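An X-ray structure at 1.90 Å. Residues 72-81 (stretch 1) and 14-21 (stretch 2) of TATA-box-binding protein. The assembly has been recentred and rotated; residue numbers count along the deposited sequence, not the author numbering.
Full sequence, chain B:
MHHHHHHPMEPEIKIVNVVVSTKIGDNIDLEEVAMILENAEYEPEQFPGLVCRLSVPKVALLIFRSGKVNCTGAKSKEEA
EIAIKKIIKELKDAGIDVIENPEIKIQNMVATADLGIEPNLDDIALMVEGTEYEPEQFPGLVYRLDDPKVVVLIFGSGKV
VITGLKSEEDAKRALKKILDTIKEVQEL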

# COMPACT_ATOMS: atom_id res chain seq x y z
N THR B 72 -22.24 4.38 -27.22
CA THR B 72 -21.27 5.47 -27.25
C THR B 72 -21.39 6.19 -28.59
O THR B 72 -21.91 5.63 -29.56
CB THR B 72 -19.83 4.89 -27.06
OG1 THR B 72 -18.90 5.95 -26.91
CG2 THR B 72 -19.43 4.04 -28.24
N GLY B 73 -20.93 7.44 -28.64
CA GLY B 73 -20.80 8.15 -29.90
C GLY B 73 -21.85 9.21 -30.14
O GLY B 73 -21.62 10.15 -30.91
N ALA B 74 -23.02 9.05 -29.51
CA ALA B 74 -24.12 10.00 -29.70
C ALA B 74 -23.79 11.38 -29.12
O ALA B 74 -23.05 11.48 -28.14
CB ALA B 74 -25.39 9.46 -29.08
N LYS B 75 -24.34 12.41 -29.74
CA LYS B 75 -24.13 13.79 -29.33
C LYS B 75 -25.01 14.13 -28.12
O LYS B 75 -24.70 15.04 -27.36
CB LYS B 75 -24.43 14.77 -30.47
CG LYS B 75 -23.53 14.68 -31.72
CD LYS B 75 -23.80 15.86 -32.68
CE LYS B 75 -23.09 15.69 -34.01
NZ LYS B 75 -23.05 16.96 -34.81
N SER B 76 -26.09 13.37 -27.95
CA SER B 76 -27.11 13.61 -26.91
C SER B 76 -27.79 12.29 -26.54
O SER B 76 -27.77 11.33 -27.32
CB SER B 76 -28.19 14.59 -27.42
OG SER B 76 -28.96 13.95 -28.43
N LYS B 77 -28.42 12.28 -25.37
CA LYS B 77 -29.28 11.16 -24.95
C LYS B 77 -30.34 10.84 -25.98
O LYS B 77 -30.60 9.68 -26.25
CB LYS B 77 -29.95 11.48 -23.59
CG LYS B 77 -30.82 10.34 -23.06
CD LYS B 77 -31.58 10.81 -21.84
CE LYS B 77 -32.88 10.05 -21.64
NZ LYS B 77 -33.67 10.69 -20.54
N GLU B 78 -30.96 11.88 -26.56
CA GLU B 78 -32.03 11.66 -27.53
C GLU B 78 -31.52 11.02 -28.79
O GLU B 78 -32.19 10.14 -29.33
CB GLU B 78 -32.80 12.96 -27.87
CG GLU B 78 -33.65 13.51 -26.72
CD GLU B 78 -32.80 14.12 -25.63
OE1 GLU B 78 -31.64 14.46 -25.91
OE2 GLU B 78 -33.30 14.26 -24.49
N GLU B 79 -30.36 11.48 -29.28
CA GLU B 79 -29.77 10.87 -30.46
C GLU B 79 -29.49 9.37 -30.24
O GLU B 79 -29.74 8.54 -31.13
CB GLU B 79 -28.48 11.56 -30.86
CG GLU B 79 -27.84 10.91 -32.09
CD GLU B 79 -26.72 11.73 -32.66
OE1 GLU B 79 -26.97 12.51 -33.61
OE2 GLU B 79 -25.60 11.60 -32.16
N ALA B 80 -28.94 9.07 -29.07
CA ALA B 80 -28.69 7.70 -28.66
C ALA B 80 -29.99 6.89 -28.62
O ALA B 80 -30.02 5.79 -29.14
CB ALA B 80 -27.99 7.64 -27.32
N GLU B 81 -31.04 7.43 -28.02
CA GLU B 81 -32.32 6.71 -27.94
C GLU B 81 -32.91 6.39 -29.33
O GLU B 81 -33.47 5.30 -29.56
CB GLU B 81 -33.34 7.49 -27.10
CG GLU B 81 -34.64 6.67 -26.86
CD GLU B 81 -35.55 7.28 -25.81
OE1 GLU B 81 -35.06 8.13 -25.02
OE2 GLU B 81 -36.74 6.91 -25.77
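Stretch 2, residues 14-21: KIVNVVVS

How does stretch 2 run past stretch 1? Residues 14-21 form a strand, extended except at Val-16, where psi falls to -37°. Stretch 1 meets it first at Thr-72 in strand conformation, passes through Lys-75 and Ser-76 as loop, and becomes helix from Lys-77 onward. The N-to-C directions of helix and strand diverge by 52°, with a signed crossing angle of -52° and a closest approach of 8.6 Å between the axes. The nearest CA pairs set the register: Thr-72 CA lies 4.8 Å from Val-19 CA, Lys-75 CA 4.3 Å from Asn-17 CA, and Ser-76 CA 5.7 Å from Val-18 CA. The loop thus steps back along the strand from Val-19 to Asn-17 before the chain turns into the helix.

What joins Thr-72 and Gly-73 to the strand? No direct hydrogen bond joins the backbones here; water 2 bridges them. Thr-72 OG1, on a t rotamer, is 4.2 Å from Val-19 CG2 and 2.6 Å from water 2. That water accepts from Gly-73 N at 2.7 Å and donates to Val-18 O at 3.1 Å, so it bridges Gly-73 N and Val-18 O, which lie 3.9 Å apart and have no direct hydrogen bond. Gly-73 has phi near 105°, a conformation in which a CB would be jammed against the carbonyl oxygen of Thr-72; the backbone itself calls for glycine.

Where do the two backbones bond directly? At Ala-74, whose O accepts a hydrogen bond from Val-18 N at 2.9 Å with an N-H...O angle of 152°. The same oxygen receives a CA-H...O contact from Asn-17 CA at 3.3 Å. Water 1 adds a second link, accepting from Ala-74 N at 3.0 Å and donating to Val-18 O at 2.8 Å, so Val-18 is tied to Ala-74 through its N directly and through its O by way of water. Their side chains also meet, with Ala-74 CB 4.1 Å from Val-18 CG2.

How does the chain turn from loop to helix over the strand? Lys-75 points its CB away, yet its backbone stays close: Lys-75 CA is 3.7 Å from Val-16 O, and Lys-75 O is 3.8 Å from Ile-15 CG2. Ser-76 also directs its CB away, and its OG caps the helix by accepting from Glu-79 N at 3.0 Å. Glu-79 OE2 in turn accepts from Lys-75 N at 2.8 Å, which ties the loop to the first turn of the helix. Against this turn, Val-18 CG2 packs 3.4 Å from Ser-76 C and 3.6 Å from Lys-77 N.

Which helical residue faces the strand most squarely? Ala-80 points its CB toward the strand, while Val-20 points back, and Ala-80 CB meets Val-20 CG2 at 3.7 Å. One turn earlier, Lys-77 CA is 4.3 Å from Val-20 CG1, but the end of the lysine leads away. Glu-78, Glu-79 and Glu-81 make no contact with the strand.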

# COMPACT_ATOMS: atom_id res chain seq x y z
N LYS B 14 -20.99 23.04 -23.60
CA LYS B 14 -21.49 22.32 -24.77
C LYS B 14 -21.28 20.84 -24.55
O LYS B 14 -20.16 20.43 -24.24
CB LYS B 14 -20.75 22.77 -26.04
CG LYS B 14 -21.05 21.91 -27.27
CD LYS B 14 -20.56 22.58 -28.56
CE LYS B 14 -21.01 21.80 -29.81
NZ LYS B 14 -22.40 21.23 -29.68
N ILE B 15 -22.34 20.03 -24.70
CA ILE B 15 -22.22 18.59 -24.57
C ILE B 15 -21.76 18.08 -25.93
O ILE B 15 -22.32 18.44 -26.98
CB ILE B 15 -23.55 17.94 -24.15
CG1 ILE B 15 -24.06 18.56 -22.84
CG2 ILE B 15 -23.44 16.40 -24.10
CD1 ILE B 15 -23.13 18.39 -21.66
N VAL B 16 -20.68 17.31 -25.92
CA VAL B 16 -20.08 16.87 -27.17
C VAL B 16 -20.42 15.41 -27.41
O VAL B 16 -20.67 15.00 -28.54
CB VAL B 16 -18.56 17.16 -27.24
CG1 VAL B 16 -17.91 16.42 -28.40
CG2 VAL B 16 -18.32 18.67 -27.41
N ASN B 17 -20.46 14.63 -26.35
CA ASN B 17 -20.91 13.27 -26.47
C ASN B 17 -21.58 12.76 -25.20
O ASN B 17 -21.44 13.33 -24.14
CB ASN B 17 -19.79 12.33 -27.00
CG ASN B 17 -18.93 11.69 -25.90
OD1 ASN B 17 -17.70 11.70 -26.00
ND2 ASN B 17 -19.55 11.06 -24.92
N VAL B 18 -22.34 11.67 -25.33
CA VAL B 18 -22.90 11.02 -24.15
C VAL B 18 -22.63 9.52 -24.25
O VAL B 18 -22.42 9.01 -25.35
CB VAL B 18 -24.41 11.27 -24.00
CG1 VAL B 18 -24.74 12.76 -23.92
CG2 VAL B 18 -25.23 10.61 -25.14
N VAL B 19 -22.55 8.84 -23.10
CA VAL B 19 -22.55 7.38 -23.05
C VAL B 19 -23.86 7.03 -22.32
O VAL B 19 -24.14 7.60 -21.28
CB VAL B 19 -21.31 6.83 -22.30
CG1 VAL B 19 -21.38 5.28 -22.12
CG2 VAL B 19 -20.01 7.24 -23.03
N VAL B 20 -24.66 6.15 -22.89
CA VAL B 20 -25.93 5.76 -22.27
C VAL B 20 -26.00 4.24 -22.08
O VAL B 20 -25.31 3.48 -22.80
CB VAL B 20 -27.15 6.24 -23.08
CG1 VAL B 20 -27.14 7.77 -23.28
CG2 VAL B 20 -27.26 5.49 -24.45
N SER B 21 -26.82 3.81 -21.12
CA SER B 21 -27.14 2.39 -20.98
C SER B 21 -28.64 2.19 -20.96
O SER B 21 -29.40 3.11 -20.64
CB SER B 21 -26.57 1.82 -19.66
OG SER B 21 -27.06 2.57 -18.56
O HOH W 1 -23.97 7.48 -27.18
O HOH W 2 -19.61 8.45 -26.56